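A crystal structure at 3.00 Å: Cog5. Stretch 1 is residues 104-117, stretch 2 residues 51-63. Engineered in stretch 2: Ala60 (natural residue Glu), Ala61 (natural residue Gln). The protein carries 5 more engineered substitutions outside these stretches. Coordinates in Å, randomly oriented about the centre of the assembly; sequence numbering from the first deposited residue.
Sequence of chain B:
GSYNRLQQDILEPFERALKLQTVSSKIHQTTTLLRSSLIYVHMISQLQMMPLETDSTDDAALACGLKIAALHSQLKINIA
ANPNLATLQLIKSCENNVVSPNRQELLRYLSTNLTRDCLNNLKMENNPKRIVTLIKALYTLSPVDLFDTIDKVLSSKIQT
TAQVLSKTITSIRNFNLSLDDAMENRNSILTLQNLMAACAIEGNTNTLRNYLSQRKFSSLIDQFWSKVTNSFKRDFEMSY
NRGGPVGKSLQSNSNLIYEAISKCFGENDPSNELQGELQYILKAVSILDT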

ATOM      1  N   GLN B 104      -3.038  -8.174   5.181  1.00128.06           N
ATOM      2  CA  GLN B 104      -3.610  -8.760   3.980  1.00118.52           C
ATOM      3  C   GLN B 104      -5.138  -8.808   3.945  1.00108.70           C
ATOM      4  O   GLN B 104      -5.732  -8.630   2.888  1.00111.49           O
ATOM      5  CB  GLN B 104      -3.063 -10.163   3.805  1.00116.21           C
ATOM      6  CG  GLN B 104      -1.975 -10.253   2.777  1.00131.12           C
ATOM      7  CD  GLN B 104      -1.520 -11.676   2.595  1.00159.95           C
ATOM      8  OE1 GLN B 104      -1.504 -12.451   3.552  1.00175.53           O
ATOM      9  NE2 GLN B 104      -1.207 -12.055   1.355  1.00163.65           N
ATOM     10  N   GLU B 105      -5.780  -9.031   5.080  1.00106.42           N
ATOM     11  CA  GLU B 105      -7.234  -8.929   5.117  1.00121.25           C
ATOM     12  C   GLU B 105      -7.702  -7.487   4.818  1.00120.92           C
ATOM     13  O   GLU B 105      -8.720  -7.271   4.145  1.00115.01           O
ATOM     14  CB  GLU B 105      -7.779  -9.410   6.465  1.00135.52           C
ATOM     15  CG  GLU B 105      -9.303  -9.545   6.486  1.00149.71           C
ATOM     16  CD  GLU B 105      -9.926  -9.061   7.777  1.00161.99           C
ATOM     17  OE1 GLU B 105     -10.903  -8.280   7.717  1.00158.66           O
ATOM     18  OE2 GLU B 105      -9.443  -9.471   8.851  1.00173.07           O
ATOM     19  N   LEU B 106      -6.953  -6.511   5.330  1.00120.39           N
ATOM     20  CA  LEU B 106      -7.254  -5.094   5.122  1.00113.81           C
ATOM     21  C   LEU B 106      -7.074  -4.719   3.658  1.00110.86           C
ATOM     22  O   LEU B 106      -7.870  -3.964   3.096  1.00112.11           O
ATOM     23  CB  LEU B 106      -6.358  -4.224   6.005  1.00110.66           C
ATOM     24  CG  LEU B 106      -6.847  -2.852   6.482  1.00121.10           C
ATOM     25  CD1 LEU B 106      -6.855  -1.830   5.374  1.00113.30           C
ATOM     26  CD2 LEU B 106      -8.233  -2.968   7.094  1.00134.20           C
ATOM     27  N   LEU B 107      -5.990  -5.225   3.073  1.00104.65           N
ATOM     28  CA  LEU B 107      -5.667  -5.029   1.664  1.00106.52           C
ATOM     29  C   LEU B 107      -6.797  -5.537   0.772  1.00113.83           C
ATOM     30  O   LEU B 107      -7.238  -4.866  -0.173  1.00105.41           O
ATOM     31  CB  LEU B 107      -4.372  -5.767   1.311  1.00100.63           C
ATOM     32  CG  LEU B 107      -3.021  -5.059   1.275  1.00107.56           C
ATOM     33  CD1 LEU B 107      -3.064  -3.914   0.302  1.00109.80           C
ATOM     34  CD2 LEU B 107      -2.631  -4.559   2.645  1.00115.69           C
ATOM     35  N   ARG B 108      -7.262  -6.737   1.102  1.00120.22           N
ATOM     36  CA  ARG B 108      -8.353  -7.361   0.385  1.00116.76           C
ATOM     37  C   ARG B 108      -9.524  -6.389   0.490  1.00120.22           C
ATOM     38  O   ARG B 108     -10.079  -5.977  -0.524  1.00112.43           O
ATOM     39  CB  ARG B 108      -8.686  -8.731   0.993  1.00111.52           C
ATOM     40  CG  ARG B 108      -9.442  -9.711   0.101  1.00109.85           C
ATOM     41  CD  ARG B 108      -9.817 -10.987   0.869  1.00111.18           C
ATOM     42  NE  ARG B 108      -8.747 -11.470   1.742  1.00115.16           N
ATOM     43  CZ  ARG B 108      -8.819 -11.501   3.075  1.00118.14           C
ATOM     44  NH1 ARG B 108      -9.911 -11.061   3.698  1.00121.46           N
ATOM     45  NH2 ARG B 108      -7.793 -11.953   3.793  1.00112.86           N
ATOM     46  N   TYR B 109      -9.836  -5.964   1.716  1.00126.56           N
ATOM     47  CA  TYR B 109     -10.955  -5.059   1.941  1.00126.79           C
ATOM     48  C   TYR B 109     -10.870  -3.793   1.097  1.00123.94           C
ATOM     49  O   TYR B 109     -11.876  -3.353   0.534  1.00129.33           O
ATOM     50  CB  TYR B 109     -11.057  -4.646   3.407  1.00131.20           C
ATOM     51  CG  TYR B 109     -12.166  -3.634   3.614  1.00136.40           C
ATOM     52  CD1 TYR B 109     -13.485  -4.047   3.704  1.00145.04           C
ATOM     53  CD2 TYR B 109     -11.901  -2.264   3.660  1.00132.13           C
ATOM     54  CE1 TYR B 109     -14.510  -3.134   3.871  1.00154.31           C
ATOM     55  CE2 TYR B 109     -12.923  -1.341   3.821  1.00135.98           C
ATOM     56  CZ  TYR B 109     -14.230  -1.785   3.928  1.00152.47           C
ATOM     57  OH  TYR B 109     -15.270  -0.893   4.090  1.00159.65           O
ATOM     58  N   LEU B 110      -9.679  -3.205   1.013  1.00109.24           N
ATOM     59  CA  LEU B 110      -9.532  -1.924   0.331  1.00105.44           C
ATOM     60  C   LEU B 110      -9.626  -2.073  -1.175  1.00119.13           C
ATOM     61  O   LEU B 110     -10.354  -1.324  -1.828  1.00121.71           O
ATOM     62  CB  LEU B 110      -8.213  -1.248   0.686  1.00100.42           C
ATOM     63  CG  LEU B 110      -8.058  -0.696   2.107  1.00109.26           C
ATOM     64  CD1 LEU B 110      -6.676  -0.057   2.286  1.00110.78           C
ATOM     65  CD2 LEU B 110      -9.172   0.285   2.448  1.00108.75           C
ATOM     66  N   SER B 111      -8.873  -3.022  -1.725  1.00124.10           N
ATOM     67  CA  SER B 111      -8.787  -3.193  -3.174  1.00120.61           C
ATOM     68  C   SER B 111     -10.115  -3.649  -3.774  1.00116.43           C
ATOM     69  O   SER B 111     -10.497  -3.203  -4.855  1.00123.89           O
ATOM     70  CB  SER B 111      -7.685  -4.187  -3.535  1.00121.89           C
ATOM     71  OG  SER B 111      -7.957  -5.475  -3.015  1.00135.09           O
ATOM     72  N   THR B 112     -10.827  -4.529  -3.079  1.00107.31           N
ATOM     73  CA  THR B 112     -12.107  -4.988  -3.596  1.00106.79           C
ATOM     74  C   THR B 112     -13.151  -3.885  -3.452  1.00105.05           C
ATOM     75  O   THR B 112     -14.058  -3.786  -4.260  1.00108.20           O
ATOM     76  CB  THR B 112     -12.611  -6.275  -2.897  1.00106.18           C
ATOM     77  OG1 THR B 112     -13.005  -5.977  -1.559  1.00115.24           O
ATOM     78  CG2 THR B 112     -11.541  -7.379  -2.902  1.00 92.21           C
ATOM     79  N   ASN B 113     -13.038  -3.054  -2.427  1.00112.57           N
ATOM     80  CA  ASN B 113     -13.981  -1.946  -2.291  1.00125.08           C
ATOM     81  C   ASN B 113     -13.700  -0.824  -3.297  1.00127.59           C
ATOM     82  O   ASN B 113     -14.612  -0.130  -3.737  1.00129.51           O
ATOM     83  CB  ASN B 113     -13.972  -1.395  -0.863  1.00126.03           C
ATOM     84  CG  ASN B 113     -15.322  -1.526  -0.182  1.00131.43           C
ATOM     85  OD1 ASN B 113     -16.171  -0.637  -0.284  1.00139.48           O
ATOM     86  ND2 ASN B 113     -15.529  -2.640   0.517  1.00125.64           N
ATOM     87  N   LEU B 114     -12.431  -0.634  -3.638  1.00121.24           N
ATOM     88  CA  LEU B 114     -12.045   0.375  -4.617  1.00110.90           C
ATOM     89  C   LEU B 114     -12.372  -0.090  -6.039  1.00116.89           C
ATOM     90  O   LEU B 114     -12.836   0.694  -6.873  1.00115.57           O
ATOM     91  CB  LEU B 114     -10.557   0.707  -4.495  1.00101.26           C
ATOM     92  CG  LEU B 114      -9.985   1.652  -5.553  1.00100.53           C
ATOM     93  CD1 LEU B 114     -10.661   3.013  -5.478  1.00 97.03           C
ATOM     94  CD2 LEU B 114      -8.474   1.790  -5.411  1.00101.56           C
ATOM     95  N   THR B 115     -12.093  -1.359  -6.330  1.00120.84           N
ATOM     96  CA  THR B 115     -12.375  -1.885  -7.661  1.00129.95           C
ATOM     97  C   THR B 115     -13.878  -1.773  -7.941  1.00129.12           C
ATOM     98  O   THR B 115     -14.292  -1.226  -8.961  1.00122.78           O
ATOM     99  CB  THR B 115     -11.906  -3.384  -7.826  1.00127.22           C
ATOM    100  OG1 THR B 115     -12.290  -4.162  -6.687  1.00133.72           O
ATOM    101  CG2 THR B 115     -10.399  -3.490  -7.978  1.00115.97           C
ATOM    102  N   ARG B 116     -14.676  -2.239  -6.986  1.00128.56           N
ATOM    103  CA  ARG B 116     -16.132  -2.213  -7.067  1.00113.81           C
ATOM    104  C   ARG B 116     -16.672  -0.806  -7.214  1.00113.48           C
ATOM    105  O   ARG B 116     -17.611  -0.570  -7.976  1.00117.33           O
ATOM    106  CB  ARG B 116     -16.715  -2.932  -5.852  1.00108.80           C
ATOM    107  CG  ARG B 116     -18.213  -3.030  -5.790  1.00122.59           C
ATOM    108  CD  ARG B 116     -18.564  -4.062  -4.746  1.00134.95           C
ATOM    109  NE  ARG B 116     -18.239  -3.641  -3.392  1.00156.24           N
ATOM    110  CZ  ARG B 116     -17.801  -4.478  -2.454  1.00166.17           C
ATOM    111  NH1 ARG B 116     -17.628  -5.766  -2.744  1.00161.93           N
ATOM    112  NH2 ARG B 116     -17.519  -4.028  -1.235  1.00169.09           N
ATOM    113  N   ASP B 117     -16.072   0.134  -6.494  1.00119.43           N
ATOM    114  CA  ASP B 117     -16.541   1.509  -6.537  1.00127.02           C
ATOM    115  C   ASP B 117     -16.114   2.191  -7.849  1.00128.52           C
ATOM    116  O   ASP B 117     -16.643   3.226  -8.221  1.00138.42           O
ATOM    117  CB  ASP B 117     -16.042   2.280  -5.309  1.00124.25           C
ATOM    118  CG  ASP B 117     -16.884   2.000  -4.059  1.00138.03           C
ATOM    119  OD1 ASP B 117     -17.811   1.155  -4.126  1.00139.27           O
ATOM    120  OD2 ASP B 117     -16.614   2.618  -3.003  1.00147.16           O
TER
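Stretch 2, residues 51-63: PLETDSTDDAALA

A loop can lie along a helix with a single hydrogen bond between them, while one large side chain of the helix touches it at many points. The contact between residues 51-63 and the helix 104-117 of Cog5 illustrates the principle. A single hydrogen bond joins the two stretches: Thr112 OG1 donates to Asp55 OD1 at 2.5 Å. The distance is very short, and at 3.00 Å resolution, with Asp55 poorly ordered, its exact value deserves caution. The geometry behind it is nevertheless clear. The CA-to-CB bond of Thr112 points toward the loop, whereas that of Asp55 points away, and the carboxylate is carried back to the helix by the side chain, with chi1 in the m well. Asp55 itself has positive phi and psi (52°/42°), a left-handed conformation that sets it apart from the extended residues before it.

One helical turn farther on, Arg116 adds a looser electrostatic component. Its NH2 lies 4.4 Å from Asp55 OD1, so the opposite charges are near each other without forming a salt bridge. The same guanidinium passes along the backbone, with NH2 3.8 Å from Asp55 C, and reaches Thr57, whose CG2 is 4.0 Å from Arg116 NH2. Asn113, next to Thr112 in the helix, brings OD1 to 3.3 Å from Thr57 CB, a packing contact with a carbon; the oxygen is hydrogen-bonded elsewhere in the structure.

Tyr109 is the centre of the packing. With chi1 in the t well, its buried ring extends along the loop and touches a succession of residues. The approach of the two backbones is marked here as well, Tyr109 CA and Thr54 CA being 6.0 Å apart. Glu53 O comes within 3.4 Å of Tyr109 CE1, and Asp55 N lies at the ring edge, 3.7 Å from Tyr109 CD1. Farther out, Tyr109 OH meets the chain after it has turned back: the hydroxyl oxygen is 3.6 Å from Ala61 C and 3.5 Å from Leu62 CA. Leu62 N is also 3.5 Å from Tyr109 OH, but the angle is too poor for a hydrogen bond. Leu62 CD2 lies at the edge of the ring, 4.0 Å from Tyr109 CE2. Ala61 is an engineered residue, as is Ala60, which follows a cis peptide bond and makes no contact with the helix.

Toward the start of the helical segment, Leu52 supplies the apolar anchor. Its CD2 packs 3.8 Å from Leu106 CD2 and 4.1 Å from Tyr109 CB, while Glu105 OE1 runs past Leu52 CD2 at 3.4 Å and Thr54 CG2 at 3.1 Å. From Leu52 to Thr57 the loop thus advances broadly in the same sense as the helix, from the level of Glu105 to that of Arg116, before returning to the Tyr109 hydroxyl. The two stretches bury 607 Å², both sides summed, and Tyr109 has the largest share of any residue; one hydrogen bond joins them.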

ATOM      1  N   PRO B  51     -11.912  -5.363  14.970  1.00164.72           N
ATOM      2  CA  PRO B  51     -12.412  -6.318  13.983  1.00166.95           C
ATOM      3  C   PRO B  51     -12.886  -5.526  12.784  1.00160.81           C
ATOM      4  O   PRO B  51     -12.854  -4.292  12.821  1.00155.68           O
ATOM      5  CB  PRO B  51     -13.575  -7.013  14.704  1.00170.18           C
ATOM      6  CG  PRO B  51     -13.839  -6.179  15.974  1.00167.44           C
ATOM      7  CD  PRO B  51     -12.975  -4.952  15.904  1.00165.73           C
ATOM      8  N   LEU B  52     -13.317  -6.191  11.728  1.00159.27           N
ATOM      9  CA  LEU B  52     -13.787  -5.408  10.612  1.00155.60           C
ATOM     10  C   LEU B  52     -15.244  -5.725  10.264  1.00163.54           C
ATOM     11  O   LEU B  52     -16.054  -6.137  11.098  1.00163.79           O
ATOM     12  CB  LEU B  52     -12.855  -5.642   9.414  1.00143.20           C
ATOM     13  CG  LEU B  52     -12.645  -4.546   8.363  1.00132.51           C
ATOM     14  CD1 LEU B  52     -12.449  -3.183   9.024  1.00127.87           C
ATOM     15  CD2 LEU B  52     -11.454  -4.898   7.477  1.00118.89           C
ATOM     16  N   GLU B  53     -15.553  -5.489   9.007  1.00170.33           N
ATOM     17  CA  GLU B  53     -16.779  -5.881   8.373  1.00176.21           C
ATOM     18  C   GLU B  53     -16.271  -5.967   6.937  1.00179.46           C
ATOM     19  O   GLU B  53     -16.004  -4.943   6.309  1.00182.17           O
ATOM     20  CB  GLU B  53     -17.890  -4.842   8.611  1.00180.17           C
ATOM     21  CG  GLU B  53     -19.329  -5.249   8.255  1.00186.63           C
ATOM     22  CD  GLU B  53     -20.097  -5.915   9.367  1.00181.42           C
ATOM     23  OE1 GLU B  53     -21.259  -6.316   9.110  1.00166.93           O
ATOM     24  OE2 GLU B  53     -19.551  -6.012  10.488  1.00184.34           O
ATOM     25  N   THR B  54     -16.089  -7.185   6.429  1.00186.84           N
ATOM     26  CA  THR B  54     -15.451  -7.369   5.121  1.00191.68           C
ATOM     27  C   THR B  54     -16.431  -7.358   3.943  1.00207.28           C
ATOM     28  O   THR B  54     -17.479  -8.007   3.980  1.00201.29           O
ATOM     29  CB  THR B  54     -14.652  -8.696   5.070  1.00168.35           C
ATOM     30  OG1 THR B  54     -15.537  -9.807   5.270  1.00174.22           O
ATOM     31  CG2 THR B  54     -13.584  -8.719   6.138  1.00151.10           C
ATOM     32  N   ASP B  55     -16.053  -6.613   2.903  1.00232.75           N
ATOM     33  CA  ASP B  55     -16.786  -6.521   1.635  1.00250.15           C
ATOM     34  C   ASP B  55     -18.260  -6.187   1.838  1.00249.21           C
ATOM     35  O   ASP B  55     -19.149  -6.734   1.184  1.00256.21           O
ATOM     36  CB  ASP B  55     -16.627  -7.809   0.828  1.00262.96           C
ATOM     37  CG  ASP B  55     -15.238  -7.948   0.238  1.00266.98           C
ATOM     38  OD1 ASP B  55     -14.537  -6.920   0.132  1.00270.12           O
ATOM     39  OD2 ASP B  55     -14.846  -9.078  -0.115  1.00267.50           O
ATOM     40  N   SER B  56     -18.476  -5.255   2.755  1.00232.71           N
ATOM     41  CA  SER B  56     -19.786  -4.793   3.172  1.00216.97           C
ATOM     42  C   SER B  56     -19.547  -3.336   3.527  1.00209.61           C
ATOM     43  O   SER B  56     -19.161  -2.987   4.650  1.00188.79           O
ATOM     44  CB  SER B  56     -20.346  -5.609   4.330  1.00196.68           C
ATOM     45  OG  SER B  56     -19.505  -5.505   5.445  1.00175.77           O
ATOM     46  N   THR B  57     -19.767  -2.504   2.516  1.00224.92           N
ATOM     47  CA  THR B  57     -19.467  -1.081   2.518  1.00225.87           C
ATOM     48  C   THR B  57     -20.555  -0.239   3.167  1.00219.17           C
ATOM     49  O   THR B  57     -21.121   0.644   2.523  1.00220.98           O
ATOM     50  CB  THR B  57     -19.234  -0.581   1.068  1.00217.00           C
ATOM     51  OG1 THR B  57     -19.468   0.829   0.999  1.00219.89           O
ATOM     52  CG2 THR B  57     -20.175  -1.290   0.093  1.00212.90           C
ATOM     53  N   ASP B  58     -20.850  -0.504   4.439  1.00203.19           N
ATOM     54  CA  ASP B  58     -22.033   0.091   5.041  1.00191.08           C
ATOM     55  C   ASP B  58     -21.665   1.385   5.767  1.00179.33           C
ATOM     56  O   ASP B  58     -22.501   1.921   6.499  1.00177.22           O
ATOM     57  CB  ASP B  58     -22.747  -0.895   5.995  1.00181.44           C
ATOM     58  CG  ASP B  58     -21.818  -1.513   7.040  1.00171.26           C
ATOM     59  OD1 ASP B  58     -21.078  -0.759   7.704  1.00171.64           O
ATOM     60  OD2 ASP B  58     -21.838  -2.755   7.212  1.00162.12           O
ATOM     61  N   ASP B  59     -20.397   1.806   5.602  1.00173.48           N
ATOM     62  CA  ASP B  59     -19.959   3.220   5.408  1.00175.73           C
ATOM     63  C   ASP B  59     -18.836   3.924   6.248  1.00175.73           C
ATOM     64  O   ASP B  59     -17.927   4.437   5.601  1.00187.29           O
ATOM     65  CB  ASP B  59     -21.160   4.171   5.461  1.00175.40           C
ATOM     66  CG  ASP B  59     -21.005   5.353   4.513  1.00171.28           C
ATOM     67  OD1 ASP B  59     -19.875   5.874   4.367  1.00162.81           O
ATOM     68  OD2 ASP B  59     -22.018   5.756   3.903  1.00171.72           O
ATOM     69  N   ALA B  60     -18.801   4.034   7.588  1.00156.61           N
ATOM     70  CA  ALA B  60     -19.185   3.124   8.685  1.00158.04           C
ATOM     71  C   ALA B  60     -18.198   1.961   8.733  1.00152.75           C
ATOM     72  O   ALA B  60     -17.218   2.025   9.473  1.00151.31           O
ATOM     73  CB  ALA B  60     -20.606   2.637   8.602  1.00160.31           C
ATOM     74  N   ALA B  61     -18.426   0.908   7.957  1.00158.07           N
ATOM     75  CA  ALA B  61     -17.485  -0.210   7.943  1.00163.31           C
ATOM     76  C   ALA B  61     -16.133   0.233   7.376  1.00143.15           C
ATOM     77  O   ALA B  61     -15.101  -0.390   7.635  1.00121.88           O
ATOM     78  CB  ALA B  61     -18.046  -1.369   7.140  1.00181.98           C
ATOM     79  N   LEU B  62     -16.164   1.329   6.620  1.00145.36           N
ATOM     80  CA  LEU B  62     -14.981   1.955   6.031  1.00135.96           C
ATOM     81  C   LEU B  62     -14.272   2.816   7.055  1.00132.57           C
ATOM     82  O   LEU B  62     -13.044   2.872   7.085  1.00128.01           O
ATOM     83  CB  LEU B  62     -15.357   2.790   4.797  1.00140.84           C
ATOM     84  CG  LEU B  62     -14.264   3.478   3.961  1.00132.01           C
ATOM     85  CD1 LEU B  62     -13.954   4.885   4.464  1.00122.61           C
ATOM     86  CD2 LEU B  62     -12.991   2.637   3.896  1.00127.18           C
ATOM     87  N   ALA B  63     -15.043   3.531   7.864  1.00139.54           N
ATOM     88  CA  ALA B  63     -14.446   4.294   8.950  1.00136.79           C
ATOM     89  C   ALA B  63     -13.616   3.385   9.861  1.00136.20           C
ATOM     90  O   ALA B  63     -12.560   3.789  10.345  1.00130.33           O
ATOM     91  CB  ALA B  63     -15.521   5.007   9.749  1.00134.09           C
TER